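Local coordinates for cytochrome P450 monooxygenase (Rhodococcus sp. ECU0066, PDB 6KBH) that acts as a self-sufficient monooxygenase, joining a heme-thiolate P450 domain to an FMN- and [2Fe-2S]-containing reductase in a single chain, at the flavin mononucleotide site and the protoporphyrin IX containing Fe site. Numbering follows the deposited sequence.

Contact 1: the flavin mononucleotide site. Residues 510, 520-523, 537-539, 541, 544-548, 586, 589, 684-686, 739. With FMN (flavin mononucleotide), chain B.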
loop_
_atom_site.group_PDB
_atom_site.type_symbol
_atom_site.label_atom_id
_atom_site.label_comp_id
_atom_site.label_asym_id
_atom_site.label_seq_id
_atom_site.Cartn_x
_atom_site.Cartn_y
_atom_site.Cartn_z
ATOM N N HIS A 510 -3.581 -3.358 23.123
ATOM C CA HIS A 510 -2.814 -4.468 22.586
ATOM C C HIS A 510 -1.833 -3.932 21.554
ATOM O O HIS A 510 -1.801 -2.733 21.263
ATOM C CB HIS A 510 -3.735 -5.509 21.945
ATOM C CG HIS A 510 -4.643 -4.934 20.903
ATOM N ND1 HIS A 510 -5.930 -4.528 21.184
ATOM C CD2 HIS A 510 -4.445 -4.676 19.588
ATOM C CE1 HIS A 510 -6.489 -4.057 20.085
ATOM N NE2 HIS A 510 -5.611 -4.136 19.102
ATOM N N ARG A 520 0.094 -11.348 15.077
ATOM C CA ARG A 520 -0.884 -11.591 16.124
ATOM C C ARG A 520 -0.866 -10.402 17.074
ATOM O O ARG A 520 0.099 -9.636 17.116
ATOM C CB ARG A 520 -0.590 -12.890 16.892
ATOM C CG ARG A 520 -0.452 -14.130 16.016
ATOM C CD ARG A 520 -1.808 -14.714 15.648
ATOM N NE ARG A 520 -1.677 -16.006 14.982
ATOM C CZ ARG A 520 -1.782 -16.187 13.670
ATOM N NH1 ARG A 520 -2.023 -15.157 12.872
ATOM N NH2 ARG A 520 -1.647 -17.402 13.154
ATOM N N GLN A 521 -1.942 -10.250 17.841
ATOM C CA GLN A 521 -2.036 -9.202 18.845
ATOM C C GLN A 521 -2.017 -9.805 20.241
ATOM O O GLN A 521 -2.620 -10.852 20.482
ATOM C CB GLN A 521 -3.301 -8.358 18.675
ATOM C CG GLN A 521 -3.580 -7.942 17.253
ATOM C CD GLN A 521 -4.837 -8.579 16.717
ATOM O OE1 GLN A 521 -5.944 -8.245 17.142
ATOM N NE2 GLN A 521 -4.676 -9.514 15.789
ATOM N N TYR A 522 -1.330 -9.124 21.157
ATOM C CA TYR A 522 -1.232 -9.551 22.547
ATOM C C TYR A 522 -1.346 -8.331 23.450
ATOM O O TYR A 522 -0.630 -7.347 23.244
ATOM C CB TYR A 522 0.085 -10.300 22.792
ATOM C CG TYR A 522 0.273 -11.502 21.881
ATOM C CD1 TYR A 522 -0.639 -12.536 21.891
ATOM C CD2 TYR A 522 1.350 -11.594 21.003
ATOM C CE1 TYR A 522 -0.506 -13.633 21.077
ATOM C CE2 TYR A 522 1.494 -12.709 20.167
ATOM C CZ TYR A 522 0.550 -13.723 20.217
ATOM O OH TYR A 522 0.617 -14.850 19.431
ATOM N N SER A 523 -2.241 -8.397 24.440
ATOM C CA SER A 523 -2.424 -7.300 25.387
ATOM C C SER A 523 -1.106 -6.928 26.066
ATOM O O SER A 523 -0.125 -7.683 26.056
ATOM C CB SER A 523 -3.461 -7.677 26.446
ATOM O OG SER A 523 -4.728 -7.920 25.863
ATOM N N ALA A 537 2.646 -11.160 27.389
ATOM C CA ALA A 537 2.777 -12.485 27.994
ATOM C C ALA A 537 2.106 -13.520 27.095
ATOM O O ALA A 537 0.945 -13.862 27.308
ATOM C CB ALA A 537 2.190 -12.498 29.402
ATOM N N VAL A 538 2.841 -14.052 26.123
ATOM C CA VAL A 538 2.246 -14.934 25.123
ATOM C C VAL A 538 2.117 -16.351 25.671
ATOM O O VAL A 538 3.021 -16.866 26.339
ATOM C CB VAL A 538 3.074 -14.910 23.827
ATOM C CG1 VAL A 538 4.494 -15.351 24.108
ATOM C CG2 VAL A 538 2.430 -15.787 22.760
ATOM N N LEU A 539 0.980 -16.986 25.389
ATOM C CA LEU A 539 0.734 -18.377 25.743
ATOM C C LEU A 539 0.992 -19.279 24.542
ATOM O O LEU A 539 0.642 -18.938 23.408
ATOM C CB LEU A 539 -0.705 -18.566 26.241
ATOM C CG LEU A 539 -1.363 -19.946 26.093
ATOM C CD1 LEU A 539 -0.689 -20.984 26.980
ATOM C CD2 LEU A 539 -2.857 -19.886 26.385
ATOM N N ASP A 541 -0.308 -21.700 22.565
ATOM C CA ASP A 541 -1.548 -22.378 22.231
ATOM C C ASP A 541 -1.235 -23.816 21.841
ATOM O O ASP A 541 -0.450 -24.059 20.914
ATOM C CB ASP A 541 -2.260 -21.645 21.096
ATOM C CG ASP A 541 -3.746 -21.935 21.058
ATOM O OD1 ASP A 541 -4.215 -22.750 21.883
ATOM O OD2 ASP A 541 -4.444 -21.350 20.203
ATOM N N SER A 544 -1.954 -24.537 17.693
ATOM C CA SER A 544 -1.386 -23.266 17.260
ATOM C C SER A 544 -1.250 -23.254 15.745
ATOM O O SER A 544 -0.542 -24.091 15.175
ATOM C CB SER A 544 -0.025 -23.029 17.915
ATOM O OG SER A 544 0.554 -21.819 17.457
ATOM N N ARG A 545 -1.910 -22.292 15.100
ATOM C CA ARG A 545 -1.783 -22.112 13.660
ATOM C C ARG A 545 -0.417 -21.567 13.249
ATOM O O ARG A 545 -0.189 -21.373 12.050
ATOM C CB ARG A 545 -2.899 -21.194 13.149
ATOM C CG ARG A 545 -3.259 -20.074 14.109
ATOM C CD ARG A 545 -4.743 -19.711 14.137
ATOM N NE ARG A 545 -4.919 -18.420 14.799
ATOM C CZ ARG A 545 -6.079 -17.789 14.962
ATOM N NH1 ARG A 545 -7.211 -18.320 14.519
ATOM N NH2 ARG A 545 -6.097 -16.616 15.581
ATOM N N GLY A 546 0.481 -21.303 14.197
ATOM C CA GLY A 546 1.854 -20.968 13.860
ATOM C C GLY A 546 2.430 -19.764 14.578
ATOM O O GLY A 546 3.645 -19.683 14.785
ATOM N N GLY A 547 1.570 -18.816 14.954
ATOM C CA GLY A 547 2.060 -17.601 15.586
ATOM C C GLY A 547 2.578 -17.839 16.992
ATOM O O GLY A 547 3.673 -17.392 17.348
ATOM N N SER A 548 1.795 -18.542 17.814
ATOM C CA SER A 548 2.221 -18.789 19.187
ATOM C C SER A 548 3.419 -19.727 19.232
ATOM O O SER A 548 4.309 -19.558 20.072
ATOM C CB SER A 548 1.067 -19.353 20.016
ATOM O OG SER A 548 0.972 -20.756 19.866
ATOM N N ILE A 586 -5.161 -16.903 29.973
ATOM C CA ILE A 586 -4.298 -15.784 29.609
ATOM C C ILE A 586 -5.067 -14.477 29.453
ATOM O O ILE A 586 -4.453 -13.414 29.307
ATOM C CB ILE A 586 -3.493 -16.148 28.338
ATOM C CG1 ILE A 586 -2.361 -15.152 28.158
ATOM C CG2 ILE A 586 -4.400 -16.200 27.121
ATOM C CD1 ILE A 586 -1.128 -15.481 28.945
ATOM N N THR A 589 -4.052 -10.884 31.023
ATOM C CA THR A 589 -3.154 -9.810 30.600
ATOM C C THR A 589 -3.847 -8.456 30.470
ATOM O O THR A 589 -3.351 -7.482 31.064
ATOM C CB THR A 589 -2.436 -10.205 29.304
ATOM O OG1 THR A 589 -3.324 -10.942 28.456
ATOM C CG2 THR A 589 -1.217 -11.056 29.623
ATOM N N GLU A 684 -13.437 -8.767 25.764
ATOM C CA GLU A 684 -12.454 -8.774 24.692
ATOM C C GLU A 684 -12.192 -10.220 24.295
ATOM O O GLU A 684 -11.823 -11.049 25.137
ATOM C CB GLU A 684 -11.146 -8.087 25.107
ATOM C CG GLU A 684 -9.963 -8.420 24.204
ATOM C CD GLU A 684 -9.003 -7.255 24.016
ATOM O OE1 GLU A 684 -9.354 -6.295 23.296
ATOM O OE2 GLU A 684 -7.886 -7.309 24.571
ATOM N N HIS A 685 -12.392 -10.521 23.019
ATOM C CA HIS A 685 -12.172 -11.860 22.499
ATOM C C HIS A 685 -10.734 -12.005 22.019
ATOM O O HIS A 685 -10.176 -11.094 21.395
ATOM C CB HIS A 685 -13.134 -12.154 21.348
ATOM C CG HIS A 685 -14.574 -11.921 21.681
ATOM N ND1 HIS A 685 -15.358 -12.872 22.298
ATOM C CD2 HIS A 685 -15.376 -10.849 21.472
ATOM C CE1 HIS A 685 -16.579 -12.395 22.458
ATOM N NE2 HIS A 685 -16.617 -11.171 21.964
ATOM N N PHE A 686 -10.133 -13.152 22.330
ATOM C CA PHE A 686 -8.828 -13.525 21.801
ATOM C C PHE A 686 -8.941 -14.494 20.632
ATOM O O PHE A 686 -7.928 -14.825 20.009
ATOM C CB PHE A 686 -7.958 -14.143 22.901
ATOM C CG PHE A 686 -7.439 -13.148 23.903
ATOM C CD1 PHE A 686 -7.958 -11.864 23.974
ATOM C CD2 PHE A 686 -6.423 -13.498 24.773
ATOM C CE1 PHE A 686 -7.472 -10.956 24.890
ATOM C CE2 PHE A 686 -5.940 -12.594 25.698
ATOM C CZ PHE A 686 -6.461 -11.321 25.754
ATOM N N ILE A 739 -11.333 -9.745 13.957
ATOM C CA ILE A 739 -10.827 -9.656 15.316
ATOM C C ILE A 739 -9.792 -8.546 15.509
ATOM O O ILE A 739 -9.696 -7.998 16.613
ATOM C CB ILE A 739 -10.257 -11.021 15.768
ATOM C CG1 ILE A 739 -10.187 -11.099 17.292
ATOM C CG2 ILE A 739 -8.883 -11.277 15.171
ATOM C CD1 ILE A 739 -9.796 -12.463 17.807
HETATM N N1 FMN B . -6.076 -11.628 20.220
HETATM C C2 FMN B . -6.754 -10.516 19.899
HETATM O O2 FMN B . -7.483 -10.521 18.854
HETATM N N3 FMN B . -6.691 -9.399 20.636
HETATM C C4 FMN B . -5.920 -9.390 21.742
HETATM O O4 FMN B . -5.839 -8.274 22.506
HETATM C C4A FMN B . -5.207 -10.532 22.102
HETATM N N5 FMN B . -4.443 -10.509 23.206
HETATM C C5A FMN B . -3.759 -11.610 23.537
HETATM C C6 FMN B . -2.982 -11.554 24.680
HETATM C C7 FMN B . -2.260 -12.657 25.070
HETATM C C7M FMN B . -1.431 -12.453 26.362
HETATM C C8 FMN B . -2.304 -13.843 24.325
HETATM C C8M FMN B . -1.521 -15.081 24.713
HETATM C C9 FMN B . -3.098 -13.901 23.185
HETATM C C9A FMN B . -3.823 -12.779 22.772
HETATM N N10 FMN B . -4.598 -12.801 21.665
HETATM C C10 FMN B . -5.290 -11.680 21.320
HETATM C "C1'" FMN B . -4.686 -14.008 20.784
HETATM C "C2'" FMN B . -3.579 -14.051 19.762
HETATM O "O2'" FMN B . -3.668 -13.074 18.808
HETATM C "C3'" FMN B . -3.531 -15.390 19.071
HETATM O "O3'" FMN B . -4.740 -15.759 18.462
HETATM C "C4'" FMN B . -3.061 -16.497 20.040
HETATM O "O4'" FMN B . -1.978 -16.266 20.859
HETATM C "C5'" FMN B . -2.613 -17.775 19.269
HETATM O "O5'" FMN B . -1.832 -17.586 18.063
HETATM P P FMN B . -1.692 -18.794 17.069
HETATM O O1P FMN B . -1.383 -18.286 15.684
HETATM O O2P FMN B . -0.581 -19.704 17.484
HETATM O O3P FMN B . -2.989 -19.542 17.082
#

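Contact 2: the protoporphyrin IX containing Fe site. Residues 88, 125-126, 133, 137, 144, 282-283, 286-287, 328-329, 332, 334, 385-388, 391-395, 399. With HEM (protoporphyrin IX containing Fe), chain C.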
loop_
_atom_site.group_PDB
_atom_site.type_symbol
_atom_site.label_atom_id
_atom_site.label_comp_id
_atom_site.label_asym_id
_atom_site.label_seq_id
_atom_site.Cartn_x
_atom_site.Cartn_y
_atom_site.Cartn_z
ATOM N N PHE A 88 -8.865 13.153 -12.443
ATOM C CA PHE A 88 -8.766 11.712 -12.651
ATOM C C PHE A 88 -10.108 11.019 -12.439
ATOM O O PHE A 88 -10.451 10.083 -13.171
ATOM C CB PHE A 88 -7.705 11.122 -11.723
ATOM C CG PHE A 88 -6.313 11.175 -12.285
ATOM C CD1 PHE A 88 -5.999 10.503 -13.460
ATOM C CD2 PHE A 88 -5.315 11.882 -11.638
ATOM C CE1 PHE A 88 -4.720 10.542 -13.980
ATOM C CE2 PHE A 88 -4.031 11.931 -12.157
ATOM C CZ PHE A 88 -3.733 11.260 -13.328
ATOM N N LEU A 125 -6.247 0.534 -23.084
ATOM C CA LEU A 125 -6.557 0.806 -21.683
ATOM C C LEU A 125 -6.131 2.187 -21.216
ATOM O O LEU A 125 -6.855 2.814 -20.443
ATOM C CB LEU A 125 -5.882 -0.207 -20.742
ATOM C CG LEU A 125 -5.919 -1.728 -20.856
ATOM C CD1 LEU A 125 -4.708 -2.283 -20.137
ATOM C CD2 LEU A 125 -7.179 -2.258 -20.222
ATOM N N VAL A 126 -5.091 2.755 -21.813
ATOM C CA VAL A 126 -4.612 4.043 -21.326
ATOM C C VAL A 126 -5.301 5.162 -22.089
ATOM O O VAL A 126 -5.581 6.221 -21.520
ATOM C CB VAL A 126 -3.078 4.164 -21.429
ATOM C CG1 VAL A 126 -2.575 5.243 -20.490
ATOM C CG2 VAL A 126 -2.402 2.840 -21.113
ATOM N N HIS A 133 -13.463 0.763 -22.053
ATOM C CA HIS A 133 -12.276 0.631 -21.212
ATOM C C HIS A 133 -12.532 -0.257 -19.997
ATOM O O HIS A 133 -11.734 -1.154 -19.697
ATOM C CB HIS A 133 -11.792 2.015 -20.776
ATOM C CG HIS A 133 -10.955 2.002 -19.534
ATOM N ND1 HIS A 133 -11.424 2.445 -18.316
ATOM C CD2 HIS A 133 -9.680 1.602 -19.321
ATOM C CE1 HIS A 133 -10.474 2.315 -17.406
ATOM N NE2 HIS A 133 -9.405 1.805 -17.990
ATOM N N ARG A 137 -10.570 -3.563 -18.690
ATOM C CA ARG A 137 -9.754 -3.442 -17.486
ATOM C C ARG A 137 -10.144 -4.497 -16.459
ATOM O O ARG A 137 -9.283 -5.194 -15.911
ATOM C CB ARG A 137 -9.892 -2.038 -16.895
ATOM C CG ARG A 137 -9.131 -1.826 -15.590
ATOM C CD ARG A 137 -9.467 -0.475 -14.971
ATOM N NE ARG A 137 -8.858 -0.288 -13.656
ATOM C CZ ARG A 137 -7.681 0.296 -13.449
ATOM N NH1 ARG A 137 -6.971 0.752 -14.473
ATOM N NH2 ARG A 137 -7.210 0.423 -12.215
ATOM N N PHE A 144 -2.638 -8.625 -12.352
ATOM C CA PHE A 144 -1.986 -7.499 -11.696
ATOM C C PHE A 144 -2.163 -7.501 -10.185
ATOM O O PHE A 144 -1.431 -6.786 -9.493
ATOM C CB PHE A 144 -2.515 -6.181 -12.262
ATOM C CG PHE A 144 -2.076 -5.911 -13.670
ATOM C CD1 PHE A 144 -0.773 -5.535 -13.942
ATOM C CD2 PHE A 144 -2.966 -6.041 -14.722
ATOM C CE1 PHE A 144 -0.368 -5.295 -15.233
ATOM C CE2 PHE A 144 -2.567 -5.801 -16.015
ATOM C CZ PHE A 144 -1.266 -5.428 -16.273
ATOM N N ALA A 282 4.267 0.428 -21.093
ATOM C CA ALA A 282 3.731 0.932 -19.836
ATOM C C ALA A 282 4.599 0.536 -18.654
ATOM O O ALA A 282 4.461 1.123 -17.575
ATOM C CB ALA A 282 2.304 0.423 -19.630
ATOM N N ALA A 283 5.503 -0.424 -18.842
ATOM C CA ALA A 283 6.219 -1.057 -17.745
ATOM C C ALA A 283 7.698 -0.716 -17.678
ATOM O O ALA A 283 8.278 -0.776 -16.591
ATOM C CB ALA A 283 6.080 -2.582 -17.836
ATOM N N THR A 286 8.905 3.820 -17.017
ATOM C CA THR A 286 8.341 4.328 -15.773
ATOM C C THR A 286 8.968 3.645 -14.565
ATOM O O THR A 286 9.262 4.297 -13.557
ATOM C CB THR A 286 6.827 4.138 -15.775
ATOM O OG1 THR A 286 6.520 2.779 -16.110
ATOM C CG2 THR A 286 6.178 5.057 -16.792
ATOM N N THR A 287 9.199 2.333 -14.653
ATOM C CA THR A 287 9.811 1.629 -13.530
ATOM C C THR A 287 11.297 1.945 -13.429
ATOM O O THR A 287 11.807 2.216 -12.335
ATOM C CB THR A 287 9.581 0.123 -13.661
ATOM O OG1 THR A 287 8.174 -0.146 -13.694
ATOM C CG2 THR A 287 10.197 -0.613 -12.479
ATOM N N SER A 328 8.160 8.857 -11.499
ATOM C CA SER A 328 8.478 8.744 -12.915
ATOM C C SER A 328 7.534 9.543 -13.797
ATOM O O SER A 328 7.780 9.649 -15.003
ATOM C CB SER A 328 8.427 7.282 -13.361
ATOM O OG SER A 328 9.396 6.509 -12.688
ATOM N N VAL A 329 6.462 10.088 -13.233
ATOM C CA VAL A 329 5.436 10.792 -13.987
ATOM C C VAL A 329 5.384 12.211 -13.439
ATOM O O VAL A 329 4.781 12.465 -12.389
ATOM C CB VAL A 329 4.073 10.099 -13.894
ATOM C CG1 VAL A 329 3.008 10.912 -14.604
ATOM C CG2 VAL A 329 4.158 8.701 -14.486
ATOM N N TRP A 332 0.574 14.342 -16.313
ATOM C CA TRP A 332 -0.247 13.485 -17.153
ATOM C C TRP A 332 -1.259 14.363 -17.875
ATOM O O TRP A 332 -1.298 15.581 -17.682
ATOM C CB TRP A 332 -0.920 12.378 -16.333
ATOM C CG TRP A 332 -1.227 11.154 -17.136
ATOM C CD1 TRP A 332 -2.456 10.600 -17.350
ATOM C CD2 TRP A 332 -0.289 10.335 -17.846
ATOM N NE1 TRP A 332 -2.341 9.486 -18.142
ATOM C CE2 TRP A 332 -1.021 9.301 -18.462
ATOM C CE3 TRP A 332 1.098 10.375 -18.019
ATOM C CZ2 TRP A 332 -0.413 8.314 -19.237
ATOM C CZ3 TRP A 332 1.702 9.394 -18.792
ATOM C CH2 TRP A 332 0.946 8.378 -19.390
ATOM N N ARG A 334 -5.239 14.921 -19.881
ATOM C CA ARG A 334 -6.646 14.616 -20.088
ATOM C C ARG A 334 -7.219 15.602 -21.096
ATOM O O ARG A 334 -6.725 16.723 -21.241
ATOM C CB ARG A 334 -7.441 14.674 -18.774
ATOM C CG ARG A 334 -7.196 13.487 -17.846
ATOM C CD ARG A 334 -7.809 12.212 -18.408
ATOM N NE ARG A 334 -7.668 11.082 -17.496
ATOM C CZ ARG A 334 -6.654 10.222 -17.519
ATOM N NH1 ARG A 334 -5.679 10.360 -18.405
ATOM N NH2 ARG A 334 -6.613 9.223 -16.650
ATOM N N THR A 385 1.416 9.361 -8.377
ATOM C CA THR A 385 2.393 8.887 -9.351
ATOM C C THR A 385 1.853 7.723 -10.179
ATOM O O THR A 385 2.296 7.510 -11.313
ATOM C CB THR A 385 3.681 8.490 -8.625
ATOM O OG1 THR A 385 4.145 9.599 -7.844
ATOM C CG2 THR A 385 4.769 8.089 -9.604
ATOM N N PHE A 386 0.894 6.969 -9.645
ATOM C CA PHE A 386 0.257 5.882 -10.378
ATOM C C PHE A 386 -1.067 6.289 -11.008
ATOM O O PHE A 386 -1.764 5.435 -11.565
ATOM C CB PHE A 386 0.026 4.677 -9.460
ATOM C CG PHE A 386 1.276 3.927 -9.111
ATOM C CD1 PHE A 386 2.097 3.422 -10.107
ATOM C CD2 PHE A 386 1.623 3.710 -7.788
ATOM C CE1 PHE A 386 3.247 2.729 -9.791
ATOM C CE2 PHE A 386 2.772 3.015 -7.463
ATOM C CZ PHE A 386 3.585 2.524 -8.468
ATOM N N GLY A 387 -1.435 7.559 -10.931
ATOM C CA GLY A 387 -2.751 7.967 -11.363
ATOM C C GLY A 387 -3.789 7.701 -10.288
ATOM O O GLY A 387 -3.476 7.402 -9.132
ATOM N N TYR A 388 -5.054 7.796 -10.690
ATOM C CA TYR A 388 -6.144 7.692 -9.735
ATOM C C TYR A 388 -7.439 7.402 -10.476
ATOM O O TYR A 388 -7.669 7.937 -11.565
ATOM C CB TYR A 388 -6.278 8.984 -8.918
ATOM C CG TYR A 388 -7.056 8.834 -7.633
ATOM C CD1 TYR A 388 -6.491 8.221 -6.522
ATOM C CD2 TYR A 388 -8.355 9.310 -7.528
ATOM C CE1 TYR A 388 -7.198 8.083 -5.346
ATOM C CE2 TYR A 388 -9.069 9.179 -6.355
ATOM C CZ TYR A 388 -8.488 8.564 -5.269
ATOM O OH TYR A 388 -9.199 8.432 -4.098
ATOM N N HIS A 391 -8.553 4.662 -14.468
ATOM C CA HIS A 391 -7.418 4.185 -15.247
ATOM C C HIS A 391 -6.157 3.995 -14.415
ATOM O O HIS A 391 -5.075 3.847 -14.993
ATOM C CB HIS A 391 -7.118 5.151 -16.398
ATOM C CG HIS A 391 -8.204 5.240 -17.424
ATOM N ND1 HIS A 391 -8.160 4.547 -18.614
ATOM C CD2 HIS A 391 -9.357 5.948 -17.442
ATOM C CE1 HIS A 391 -9.243 4.823 -19.320
ATOM N NE2 HIS A 391 -9.986 5.671 -18.632
ATOM N N GLN A 392 -6.262 4.013 -13.086
ATOM C CA GLN A 392 -5.081 3.897 -12.236
ATOM C C GLN A 392 -4.221 2.714 -12.660
ATOM O O GLN A 392 -4.732 1.636 -12.979
ATOM C CB GLN A 392 -5.479 3.744 -10.766
ATOM C CG GLN A 392 -4.330 4.018 -9.806
ATOM C CD GLN A 392 -4.607 3.544 -8.392
ATOM O OE1 GLN A 392 -5.310 2.557 -8.175
ATOM N NE2 GLN A 392 -4.059 4.261 -7.417
ATOM N N CYS A 393 -2.907 2.941 -12.672
ATOM C CA CYS A 393 -1.914 1.983 -13.142
ATOM C C CYS A 393 -2.198 0.580 -12.626
ATOM O O CYS A 393 -2.236 0.343 -11.414
ATOM C CB CYS A 393 -0.523 2.436 -12.692
ATOM S SG CYS A 393 0.834 1.393 -13.251
ATOM N N MET A 394 -2.411 -0.353 -13.556
ATOM C CA MET A 394 -2.705 -1.725 -13.158
ATOM C C MET A 394 -1.464 -2.430 -12.631
ATOM O O MET A 394 -1.567 -3.278 -11.741
ATOM C CB MET A 394 -3.308 -2.490 -14.336
ATOM C CG MET A 394 -4.656 -1.942 -14.787
ATOM S SD MET A 394 -5.223 -2.592 -16.369
ATOM C CE MET A 394 -5.869 -4.194 -15.880
ATOM N N GLY A 395 -0.289 -2.079 -13.143
ATOM C CA GLY A 395 0.936 -2.725 -12.717
ATOM C C GLY A 395 1.637 -1.995 -11.594
ATOM O O GLY A 395 2.849 -2.150 -11.409
ATOM N N ALA A 399 5.269 -2.795 -10.168
ATOM C CA ALA A 399 6.341 -1.819 -10.006
ATOM C C ALA A 399 6.709 -1.641 -8.538
ATOM O O ALA A 399 7.885 -1.450 -8.207
ATOM C CB ALA A 399 5.933 -0.482 -10.625
HETATM C CHA HEM C . -1.820 3.543 -16.557
HETATM C CHB HEM C . 2.090 5.441 -13.995
HETATM C CHC HEM C . 4.481 0.719 -14.039
HETATM C CHD HEM C . 0.586 -1.127 -16.575
HETATM C C1A HEM C . -0.788 4.274 -15.818
HETATM C C2A HEM C . -1.149 5.683 -15.629
HETATM C C3A HEM C . -0.070 6.209 -14.916
HETATM C C4A HEM C . 0.856 5.059 -14.743
HETATM C CMA HEM C . 0.098 7.620 -14.446
HETATM C CAA HEM C . -2.388 6.406 -16.061
HETATM C CBA HEM C . -3.358 6.698 -14.960
HETATM C CGA HEM C . -4.721 7.204 -15.296
HETATM O O1A HEM C . -4.731 7.633 -16.481
HETATM O O2A HEM C . -5.483 7.064 -14.301
HETATM C C1B HEM C . 3.114 4.374 -13.761
HETATM C C2B HEM C . 4.435 4.575 -13.007
HETATM C C3B HEM C . 5.176 3.093 -13.021
HETATM C C4B HEM C . 4.232 2.180 -13.780
HETATM C CMB HEM C . 4.939 5.840 -12.399
HETATM C CAB HEM C . 6.497 2.722 -12.439
HETATM C CBB HEM C . 6.755 3.063 -11.013
HETATM C C1C HEM C . 3.402 0.021 -14.793
HETATM C C2C HEM C . 3.766 -1.359 -14.980
HETATM C C3C HEM C . 2.709 -1.892 -15.683
HETATM C C4C HEM C . 1.799 -0.768 -15.845
HETATM C CMC HEM C . 5.003 -2.055 -14.516
HETATM C CAC HEM C . 2.555 -3.313 -16.130
HETATM C CBC HEM C . 2.682 -3.675 -17.566
HETATM C C1D HEM C . -0.255 0.070 -16.690
HETATM C C2D HEM C . -1.532 -0.202 -17.428
HETATM C C3D HEM C . -2.294 1.262 -17.428
HETATM C C4D HEM C . -1.339 2.153 -16.686
HETATM C CMD HEM C . -1.974 -1.498 -18.013
HETATM C CAD HEM C . -3.620 1.589 -18.016
HETATM C CBD HEM C . -4.804 1.164 -17.210
HETATM C CGD HEM C . -6.101 1.818 -17.518
HETATM O O1D HEM C . -5.862 2.867 -18.163
HETATM O O2D HEM C . -7.058 1.155 -17.042
HETATM N NA HEM C . 0.442 3.865 -15.287
HETATM N NB HEM C . 2.953 2.935 -14.161
HETATM N NC HEM C . 2.190 0.411 -15.318
HETATM N ND HEM C . -0.044 1.487 -16.143
HETATM FE FE HEM C . 1.553 2.257 -15.266
#

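Contact 1: the flavin mononucleotide site
Stacking on one side and an edge on the other fix the isoalloxazine of FMN in this ferredoxin-reductase-type flavin pocket. The Phe686 ring lies almost parallel to the flavin, 9° between planes, its centroid 3.5 Å from that of the central flavin ring. CG lies beside the backbone N, and the ring reaches over N5 and C5A with CZ and CE2. The Tyr522 ring comes from the opposite side, its plane at 83° to that of the FMN benzenoid ring, at which it directs its CD1-CE1 edge. Val538 CG2 packs over one face of the tyrosine. The Ser523 amide N donates to flavin N5 at 3.3 Å, and the ribityl O2' hydroxyl gives its hydrogen to a lone pair of Gln521 O at 3.0 Å. Ile586 CG1 and Thr589 CG2 close on the C7M methyl.

At the phosphate, Arg520 turns side-on: the chain bends at chi2 (-82°), so that NE and NH2 both address O1P within the guanidinium plane, NH2 at 2.7 Å. Gly547 N adds a third donor to that oxygen. Ser548 N reaches O2P at 2.7 Å, and both amides belong to the first turn of helix 547-554, whose N-terminal end would favour the phosphate's negative charge. Arg545 adds a salt bridge, NE to O3P at 3.2 Å, although its N-H points away.

Bonds among the lining residues help to set them: Ser544 OG and Ser548 OG pair at 2.7 Å, and Thr589 OG1 donates to Ile586 O, nearly along the C=O axis. The site thus holds the flavin that, in reductases of this family, passes electrons from a nicotinamide donor towards the [2Fe-2S] cluster.

Contact 2: the protoporphyrin IX containing Fe site
Arg137, traced outward from helix 133-139, shows how one side chain can serve both the heme and the loop that carries its axial ligand. CB places CG anti to the backbone N (chi1 177°), and the chain runs extended to NE, with CD passing 3.6 Å from propionate oxygen O2D. Beyond CZ the guanidinium divides its work: NH1 donates in plane to O2D at 2.6 Å, and NH1 and NH2 together grip Gln392 O end-on, NH2 on a carbonyl lone pair at 2.9 Å. Gln392 precedes the proximal ligand Cys393, so this grip should steady the cysteine loop.

His133 NE2 meets the same O2D almost straight, 170° at the hydrogen, and His391 CE1 lies over the centre of its ring. ND1 of His391 faces HEM O1D and Leu125 O together, both near the ring plane; those two acceptors crowd each other, a clash unless the propionate is protonated. The other propionate takes Arg334 NH2 tip-on through O1A in a salt bridge. The two arginines would favour ionised propionates.

On the distal side, Thr286 leans its CB and OG1 over pyrrole B, and OG1 bonds back to Ala282 O. Proximally, Gly395 CA covers the face of pyrrole C and Phe386 CE1 meets the CBB vinyl carbon. Cys393 SG, anti to its backbone N (chi1 -178°), completes a near square-pyramidal iron with the four porphyrin nitrogens, its sulfur 2.3 Å from FE.

Within one polypeptide, contact 1 and contact 2 have C-alpha centres about 41 Å apart and share no residue or secondary-structure element. Contact 2 draws on residues 88 to 399 of the P450 part, whereas contact 1 draws on residues 510 to 739. Ile739 of contact 1 lies in the loop that also lines the [2Fe-2S] cluster, where Cys740 is a ligand, so the flavin and cluster sites adjoin through this loop. A separation this large makes direct flavin-to-heme transfer unlikely, so electrons probably pass through the cluster, with all the redox centres of a self-sufficient monooxygenase carried by one chain.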